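Long-range contact in glycoside hydrolase, GH17 family (Formosa sp. Hel1_33_131, PDB 6FCG), which probably hydrolyses laminarin, an algal beta-1,3-glucan, from within the chain, as an endo-acting laminarinase of glycoside hydrolase family 17: residues Leu78-Val91 and Ala111-Ile123. Residues are numbered along the deposited sequence; the frame is centred on the assembly and turned at random.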
ATOM      1  N   LEU A  78      21.427  32.092  25.579  1.00 21.60           N
ATOM      2  CA  LEU A  78      20.771  32.903  24.568  1.00 22.76           C
ATOM      3  C   LEU A  78      21.423  34.251  24.457  1.00 22.50           C
ATOM      4  O   LEU A  78      21.544  34.807  23.355  1.00 23.61           O
ATOM      5  CB  LEU A  78      19.273  33.059  24.883  1.00 24.45           C
ATOM      6  CG  LEU A  78      18.437  31.779  24.851  1.00 26.45           C
ATOM      7  CD1 LEU A  78      16.984  32.120  25.115  1.00 26.40           C
ATOM      8  CD2 LEU A  78      18.578  31.058  23.524  1.00 27.19           C
ATOM      9  N   HIS A  79      21.765  34.830  25.601  1.00 22.85           N
ATOM     10  CA  HIS A  79      22.377  36.156  25.636  1.00 24.43           C
ATOM     11  C   HIS A  79      23.727  36.157  24.932  1.00 24.46           C
ATOM     12  O   HIS A  79      24.047  37.100  24.196  1.00 26.84           O
ATOM     13  CB  HIS A  79      22.531  36.638  27.081  1.00 27.17           C
ATOM     14  CG  HIS A  79      23.137  37.993  27.190  1.00 28.27           C
ATOM     15  ND1 HIS A  79      22.377  39.144  27.170  1.00 31.01           N
ATOM     16  CD2 HIS A  79      24.429  38.386  27.242  1.00 27.30           C
ATOM     17  CE1 HIS A  79      23.179  40.192  27.237  1.00 31.58           C
ATOM     18  NE2 HIS A  79      24.426  39.755  27.270  1.00 29.74           N
ATOM     19  N   ALA A  80      24.491  35.089  25.123  1.00 23.98           N
ATOM     20  CA  ALA A  80      25.779  34.909  24.453  1.00 24.38           C
ATOM     21  C   ALA A  80      25.651  34.913  22.934  1.00 26.17           C
ATOM     22  O   ALA A  80      26.532  35.405  22.248  1.00 30.13           O
ATOM     23  CB  ALA A  80      26.436  33.618  24.922  1.00 24.45           C
ATOM     24  N   MET A  81      24.536  34.380  22.433  1.00 28.57           N
ATOM     25  CA  MET A  81      24.152  34.356  21.013  1.00 28.29           C
ATOM     26  C   MET A  81      23.579  35.644  20.430  1.00 27.98           C
ATOM     27  O   MET A  81      23.176  35.635  19.280  1.00 27.78           O
ATOM     28  CB  MET A  81      23.008  33.373  20.846  1.00 30.90           C
ATOM     29  CG  MET A  81      23.339  31.991  20.398  1.00 31.88           C
ATOM     30  SD  MET A  81      21.761  31.118  20.237  1.00 31.58           S
ATOM     31  CE  MET A  81      21.176  31.867  18.699  1.00 33.21           C
ATOM     32  N   ASN A  82      23.505  36.724  21.195  1.00 29.40           N
ATOM     33  CA  ASN A  82      22.840  37.986  20.773  1.00 30.59           C
ATOM     34  C   ASN A  82      21.325  37.983  20.759  1.00 28.48           C
ATOM     35  O   ASN A  82      20.718  38.887  20.190  1.00 30.44           O
ATOM     36  CB  ASN A  82      23.328  38.511  19.425  1.00 31.95           C
ATOM     37  CG  ASN A  82      24.749  38.946  19.475  1.00 34.83           C
ATOM     38  OD1 ASN A  82      25.088  39.853  20.226  1.00 38.60           O
ATOM     39  ND2 ASN A  82      25.601  38.305  18.683  1.00 37.83           N
ATOM     40  N   ILE A  83      20.700  37.011  21.410  1.00 26.41           N
ATOM     41  CA  ILE A  83      19.247  37.074  21.593  1.00 24.43           C
ATOM     42  C   ILE A  83      19.006  38.110  22.683  1.00 24.09           C
ATOM     43  O   ILE A  83      19.627  38.047  23.748  1.00 24.06           O
ATOM     44  CB  ILE A  83      18.646  35.712  22.030  1.00 22.97           C
ATOM     45  CG1 ILE A  83      19.023  34.560  21.072  1.00 24.11           C
ATOM     46  CG2 ILE A  83      17.151  35.819  22.226  1.00 21.70           C
ATOM     47  CD1 ILE A  83      18.402  34.572  19.712  1.00 24.38           C
ATOM     48  N   ARG A  84      18.104  39.051  22.424  1.00 24.46           N
ATOM     49  CA  ARG A  84      17.724  40.067  23.416  1.00 24.83           C
ATOM     50  C   ARG A  84      16.257  40.136  23.756  1.00 23.08           C
ATOM     51  O   ARG A  84      15.865  40.871  24.665  1.00 23.94           O
ATOM     52  CB  ARG A  84      18.184  41.454  22.941  1.00 27.67           C
ATOM     53  CG  ARG A  84      19.696  41.628  22.793  1.00 29.48           C
ATOM     54  CD  ARG A  84      20.401  41.552  24.148  1.00 31.08           C
ATOM     55  NE  ARG A  84      21.849  41.652  24.019  1.00 31.93           N
ATOM     56  CZ  ARG A  84      22.694  40.631  23.918  1.00 34.03           C
ATOM     57  NH1 ARG A  84      22.278  39.361  23.932  1.00 35.46           N
ATOM     58  NH2 ARG A  84      23.990  40.892  23.801  1.00 33.20           N
ATOM     59  N   ILE A  85      15.410  39.429  23.023  1.00 22.33           N
ATOM     60  CA  ILE A  85      13.994  39.381  23.397  1.00 21.57           C
ATOM     61  C   ILE A  85      13.448  37.984  23.198  1.00 20.29           C
ATOM     62  O   ILE A  85      13.754  37.315  22.207  1.00 18.95           O
ATOM     63  CB  ILE A  85      13.160  40.482  22.686  1.00 21.36           C
ATOM     64  CG1 ILE A  85      11.710  40.386  23.099  1.00 20.55           C
ATOM     65  CG2 ILE A  85      13.300  40.403  21.168  1.00 22.21           C
ATOM     66  CD1 ILE A  85      10.935  41.653  22.842  1.00 20.93           C
ATOM     67  N   LEU A  86      12.700  37.509  24.187  1.00 20.40           N
ATOM     68  CA  LEU A  86      12.065  36.216  24.056  1.00 21.62           C
ATOM     69  C   LEU A  86      10.560  36.283  24.213  1.00 22.56           C
ATOM     70  O   LEU A  86      10.007  37.271  24.668  1.00 21.69           O
ATOM     71  CB  LEU A  86      12.758  35.117  24.877  1.00 21.79           C
ATOM     72  CG  LEU A  86      13.124  35.413  26.287  1.00 22.84           C
ATOM     73  CD1 LEU A  86      12.002  35.039  27.221  1.00 25.39           C
ATOM     74  CD2 LEU A  86      14.328  34.615  26.707  1.00 23.35           C
ATOM     75  N   ARG A  87       9.928  35.210  23.754  1.00 24.52           N
ATOM     76  CA  ARG A  87       8.497  35.035  23.710  1.00 24.52           C
ATOM     77  C   ARG A  87       8.058  33.838  24.517  1.00 22.64           C
ATOM     78  O   ARG A  87       8.704  32.795  24.520  1.00 23.63           O
ATOM     79  CB  ARG A  87       8.125  34.725  22.285  1.00 27.29           C
ATOM     80  CG  ARG A  87       6.698  34.979  22.004  1.00 28.81           C
ATOM     81  CD  ARG A  87       6.270  34.423  20.672  1.00 27.47           C
ATOM     82  NE  ARG A  87       4.840  34.243  20.800  1.00 26.79           N
ATOM     83  CZ  ARG A  87       4.093  33.443  20.065  1.00 27.44           C
ATOM     84  NH1 ARG A  87       4.609  32.754  19.042  1.00 26.14           N
ATOM     85  NH2 ARG A  87       2.798  33.359  20.370  1.00 29.16           N
ATOM     86  N   THR A  88       6.893  33.969  25.102  1.00 22.42           N
ATOM     87  CA  THR A  88       6.342  33.028  26.063  1.00 23.82           C
ATOM     88  C   THR A  88       4.856  32.800  25.758  1.00 22.43           C
ATOM     89  O   THR A  88       4.238  33.608  25.026  1.00 21.79           O
ATOM     90  CB  THR A  88       6.618  33.620  27.465  1.00 26.48           C
ATOM     91  OG1 THR A  88       7.603  32.807  28.129  1.00 29.09           O
ATOM     92  CG2 THR A  88       5.352  33.778  28.314  1.00 26.15           C
ATOM     93  N   TYR A  89       4.275  31.719  26.272  1.00 21.31           N
ATOM     94  CA  TYR A  89       2.941  31.273  25.755  1.00 22.03           C
ATOM     95  C   TYR A  89       1.753  31.343  26.723  1.00 21.33           C
ATOM     96  O   TYR A  89       0.626  31.641  26.307  1.00 20.19           O
ATOM     97  CB  TYR A  89       3.059  29.870  25.143  1.00 21.43           C
ATOM     98  CG  TYR A  89       3.832  29.908  23.857  1.00 21.22           C
ATOM     99  CD1 TYR A  89       5.219  29.837  23.864  1.00 22.07           C
ATOM    100  CD2 TYR A  89       3.183  30.058  22.629  1.00 20.68           C
ATOM    101  CE1 TYR A  89       5.946  29.932  22.683  1.00 22.90           C
ATOM    102  CE2 TYR A  89       3.895  30.122  21.442  1.00 21.34           C
ATOM    103  CZ  TYR A  89       5.278  30.065  21.466  1.00 21.98           C
ATOM    104  OH  TYR A  89       6.003  30.117  20.303  1.00 20.87           O
ATOM    105  N   ASN A  90       2.007  31.061  27.995  1.00 20.99           N
ATOM    106  CA  ASN A  90       1.000  31.259  29.001  1.00 20.39           C
ATOM    107  C   ASN A  90       1.593  31.779  30.294  1.00 19.43           C
ATOM    108  O   ASN A  90       2.804  31.756  30.494  1.00 18.88           O
ATOM    109  CB  ASN A  90       0.233  29.980  29.266  1.00 21.35           C
ATOM    110  CG  ASN A  90       1.088  28.907  29.874  1.00 22.31           C
ATOM    111  OD1 ASN A  90       1.736  28.170  29.147  1.00 27.50           O
ATOM    112  ND2 ASN A  90       1.102  28.792  31.175  1.00 22.48           N
ATOM    113  N   VAL A  91       0.696  32.298  31.113  1.00 19.23           N
ATOM    114  CA  VAL A  91       0.973  32.755  32.472  1.00 19.44           C
ATOM    115  C   VAL A  91       0.145  32.010  33.531  1.00 19.95           C
ATOM    116  O   VAL A  91      -0.055  32.472  34.647  1.00 19.33           O
ATOM    117  CB  VAL A  91       0.875  34.278  32.632  1.00 20.41           C
ATOM    118  CG1 VAL A  91       1.860  34.992  31.740  1.00 19.49           C
ATOM    119  CG2 VAL A  91      -0.520  34.890  32.363  1.00 21.54           C
ATOM    120  N   ALA A 111      25.215  44.290  35.471  1.00 33.12           N
ATOM    121  CA  ALA A 111      24.524  45.474  35.043  1.00 33.88           C
ATOM    122  C   ALA A 111      24.393  45.603  33.511  1.00 33.27           C
ATOM    123  O   ALA A 111      23.525  46.320  33.038  1.00 34.49           O
ATOM    124  CB  ALA A 111      25.194  46.692  35.649  1.00 35.49           C
ATOM    125  N   ASN A 112      25.236  44.927  32.739  1.00 37.15           N
ATOM    126  CA  ASN A 112      25.097  44.898  31.250  1.00 43.62           C
ATOM    127  C   ASN A 112      24.211  43.818  30.667  1.00 40.20           C
ATOM    128  O   ASN A 112      23.969  43.824  29.458  1.00 41.52           O
ATOM    129  CB  ASN A 112      26.469  44.815  30.567  1.00 47.64           C
ATOM    130  CG  ASN A 112      27.293  46.050  30.795  1.00 56.18           C
ATOM    131  OD1 ASN A 112      28.472  45.927  31.089  1.00 82.69           O
ATOM    132  ND2 ASN A 112      26.682  47.235  30.753  1.00 53.11           N
ATOM    133  N   PHE A 113      23.747  42.892  31.499  1.00 37.55           N
ATOM    134  CA  PHE A 113      22.827  41.873  31.030  1.00 35.55           C
ATOM    135  C   PHE A 113      21.513  42.531  30.650  1.00 31.99           C
ATOM    136  O   PHE A 113      20.994  43.349  31.399  1.00 32.71           O
ATOM    137  CB  PHE A 113      22.593  40.767  32.073  1.00 35.86           C
ATOM    138  CG  PHE A 113      21.884  39.563  31.513  1.00 36.73           C
ATOM    139  CD1 PHE A 113      22.597  38.550  30.885  1.00 37.79           C
ATOM    140  CD2 PHE A 113      20.493  39.472  31.566  1.00 35.95           C
ATOM    141  CE1 PHE A 113      21.940  37.454  30.349  1.00 38.29           C
ATOM    142  CE2 PHE A 113      19.834  38.386  31.034  1.00 35.20           C
ATOM    143  CZ  PHE A 113      20.554  37.372  30.428  1.00 36.18           C
ATOM    144  N   GLU A 114      20.975  42.110  29.510  1.00 31.71           N
ATOM    145  CA  GLU A 114      19.815  42.730  28.882  1.00 33.39           C
ATOM    146  C   GLU A 114      18.997  41.596  28.224  1.00 32.29           C
ATOM    147  O   GLU A 114      19.520  40.844  27.405  1.00 36.03           O
ATOM    148  CB  GLU A 114      20.326  43.731  27.857  1.00 35.25           C
ATOM    149  CG  GLU A 114      19.329  44.752  27.342  1.00 37.88           C
ATOM    150  CD  GLU A 114      19.873  45.612  26.185  1.00 40.40           C
ATOM    151  OE1 GLU A 114      20.876  45.227  25.506  1.00 41.53           O
ATOM    152  OE2 GLU A 114      19.293  46.706  25.942  1.00 38.40           O
ATOM    153  N   MET A 115      17.764  41.382  28.684  1.00 29.12           N
ATOM    154  CA  MET A 115      16.850  40.430  28.053  1.00 25.43           C
ATOM    155  C   MET A 115      15.458  40.975  28.232  1.00 24.53           C
ATOM    156  O   MET A 115      15.082  41.328  29.348  1.00 26.26           O
ATOM    157  CB  MET A 115      16.946  39.025  28.675  1.00 24.79           C
ATOM    158  CG  MET A 115      16.200  37.945  27.891  1.00 25.40           C
ATOM    159  SD  MET A 115      16.914  37.581  26.274  1.00 23.35           S
ATOM    160  CE  MET A 115      18.413  36.733  26.754  1.00 25.22           C
ATOM    161  N   TYR A 116      14.693  41.025  27.149  1.00 23.23           N
ATOM    162  CA  TYR A 116      13.304  41.485  27.179  1.00 22.85           C
ATOM    163  C   TYR A 116      12.342  40.367  26.873  1.00 22.35           C
ATOM    164  O   TYR A 116      12.737  39.309  26.379  1.00 22.99           O
ATOM    165  CB  TYR A 116      13.129  42.590  26.179  1.00 24.36           C
ATOM    166  CG  TYR A 116      14.076  43.716  26.455  1.00 25.52           C
ATOM    167  CD1 TYR A 116      13.869  44.577  27.524  1.00 25.20           C
ATOM    168  CD2 TYR A 116      15.206  43.897  25.677  1.00 26.41           C
ATOM    169  CE1 TYR A 116      14.748  45.601  27.791  1.00 26.71           C
ATOM    170  CE2 TYR A 116      16.088  44.930  25.930  1.00 27.00           C
ATOM    171  CZ  TYR A 116      15.852  45.788  26.977  1.00 27.19           C
ATOM    172  OH  TYR A 116      16.752  46.793  27.225  1.00 27.79           O
ATOM    173  N   MET A 117      11.080  40.582  27.212  1.00 23.40           N
ATOM    174  CA  MET A 117      10.056  39.546  27.078  1.00 24.57           C
ATOM    175  C   MET A 117       8.760  40.009  26.429  1.00 22.10           C
ATOM    176  O   MET A 117       8.231  41.062  26.757  1.00 21.17           O
ATOM    177  CB  MET A 117       9.733  38.940  28.429  1.00 27.85           C
ATOM    178  CG  MET A 117       8.834  37.706  28.336  1.00 31.44           C
ATOM    179  SD  MET A 117       8.681  36.666  29.835  1.00 34.73           S
ATOM    180  CE  MET A 117      10.380  36.542  30.352  1.00 30.42           C
ATOM    181  N   MET A 118       8.276  39.190  25.488  1.00 21.95           N
ATOM    182  CA  MET A 118       6.911  39.229  24.930  1.00 21.09           C
ATOM    183  C   MET A 118       6.118  38.191  25.694  1.00 19.51           C
ATOM    184  O   MET A 118       6.380  37.011  25.542  1.00 19.62           O
ATOM    185  CB  MET A 118       6.962  38.884  23.449  1.00 22.76           C
ATOM    186  CG  MET A 118       5.618  38.812  22.732  1.00 25.73           C
ATOM    187  SD  MET A 118       5.805  38.244  21.015  1.00 27.74           S
ATOM    188  CE  MET A 118       4.086  38.030  20.599  1.00 30.19           C
ATOM    189  N   VAL A 119       5.198  38.623  26.567  1.00 19.76           N
ATOM    190  CA  VAL A 119       4.460  37.703  27.444  1.00 19.34           C
ATOM    191  C   VAL A 119       3.159  37.301  26.806  1.00 19.51           C
ATOM    192  O   VAL A 119       2.348  38.135  26.446  1.00 18.67           O
ATOM    193  CB  VAL A 119       4.163  38.299  28.810  1.00 19.71           C
ATOM    194  CG1 VAL A 119       3.230  37.402  29.609  1.00 20.24           C
ATOM    195  CG2 VAL A 119       5.438  38.483  29.584  1.00 20.67           C
ATOM    196  N   GLY A 120       2.965  35.994  26.691  1.00 19.87           N
ATOM    197  CA  GLY A 120       1.754  35.409  26.141  1.00 18.83           C
ATOM    198  C   GLY A 120       0.742  35.118  27.215  1.00 18.00           C
ATOM    199  O   GLY A 120       1.036  34.454  28.217  1.00 16.90           O
ATOM    200  N   ALA A 121      -0.449  35.665  27.005  1.00 18.12           N
ATOM    201  CA  ALA A 121      -1.620  35.344  27.803  1.00 17.93           C
ATOM    202  C   ALA A 121      -2.402  34.363  26.943  1.00 17.80           C
ATOM    203  O   ALA A 121      -2.792  34.708  25.810  1.00 17.36           O
ATOM    204  CB  ALA A 121      -2.436  36.594  28.072  1.00 17.20           C
ATOM    205  N   TRP A 122      -2.595  33.148  27.447  1.00 16.90           N
ATOM    206  CA  TRP A 122      -3.303  32.133  26.686  1.00 17.19           C
ATOM    207  C   TRP A 122      -4.818  32.349  26.764  1.00 17.76           C
ATOM    208  O   TRP A 122      -5.369  32.550  27.848  1.00 18.39           O
ATOM    209  CB  TRP A 122      -2.968  30.735  27.168  1.00 17.25           C
ATOM    210  CG  TRP A 122      -3.498  29.694  26.233  1.00 16.67           C
ATOM    211  CD1 TRP A 122      -4.774  29.188  26.201  1.00 16.39           C
ATOM    212  CD2 TRP A 122      -2.793  29.061  25.175  1.00 15.80           C
ATOM    213  NE1 TRP A 122      -4.890  28.282  25.179  1.00 16.27           N
ATOM    214  CE2 TRP A 122      -3.689  28.175  24.540  1.00 15.90           C
ATOM    215  CE3 TRP A 122      -1.496  29.144  24.704  1.00 15.58           C
ATOM    216  CZ2 TRP A 122      -3.317  27.379  23.457  1.00 15.95           C
ATOM    217  CZ3 TRP A 122      -1.124  28.354  23.619  1.00 15.89           C
ATOM    218  CH2 TRP A 122      -2.024  27.477  23.013  1.00 15.80           C
ATOM    219  N   ILE A 123      -5.469  32.252  25.602  1.00 17.52           N
ATOM    220  CA  ILE A 123      -6.903  32.421  25.463  1.00 17.11           C
ATOM    221  C   ILE A 123      -7.549  31.125  24.986  1.00 17.71           C
ATOM    222  O   ILE A 123      -7.121  30.527  23.989  1.00 18.75           O
ATOM    223  CB  ILE A 123      -7.172  33.530  24.441  1.00 16.48           C
ATOM    224  CG1 ILE A 123      -6.632  34.861  24.962  1.00 16.78           C
ATOM    225  CG2 ILE A 123      -8.647  33.644  24.119  1.00 16.62           C
ATOM    226  CD1 ILE A 123      -7.320  35.430  26.199  1.00 16.00           C
TER
HETATM  227  O   HOH W   1      -0.513  33.195  24.171  1.00 18.05           O
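The carbonyl oxygen of His79, whose ring lies against Phe113, is gripped by two donors: Asn82 N, within the Schellman motif that ends helix 68-80, and Arg84 NH1, at 2.9 Å on a lone pair. The same NH1 also reaches Ile83 O, from above that carbonyl's plane, so two bonds fix the guanidinium's rotation. The guanidinium lies over one face of the His79 imidazole, NH1 offset toward the rim, while the Phe113 ring takes the opposite face in an offset stack, centroids 4.4 Å apart. At the edge of the ring, His79 ND1 gives Glu114 O a weak bond of 3.3 Å. The Arg84 chain, bent at chi2 (-66°), brings NE to a long salt bridge with Glu114 OE1 (4.0 Å); the other carboxylate oxygen, OE2, accepts from Tyr116 OH through its anti lone pair. With an alanine in place of Arg84, His79 O would probably lose its second donor, the imidazole the cover on one face, and Glu114 its cationic mate.

Beyond this, strands 83-87 and 116-121 run parallel, and their ladder includes Met118 N to Leu86 O at 2.7 Å. Leu86 CD1 meets Met117 CE (3.8 Å) on the face covered by helix 95-109. On the other face Arg87 and Met118 lie side by side, Arg87 CG against Met118 SD, and the extended arginine continues to Glu305 and Asn168. Two neighbouring strands joined by helix 95-109 form a beta-alpha-beta crossover of the TIM barrel, the scaffold of family 17, whose active site characteristically sits at the C-terminal ends of the strands.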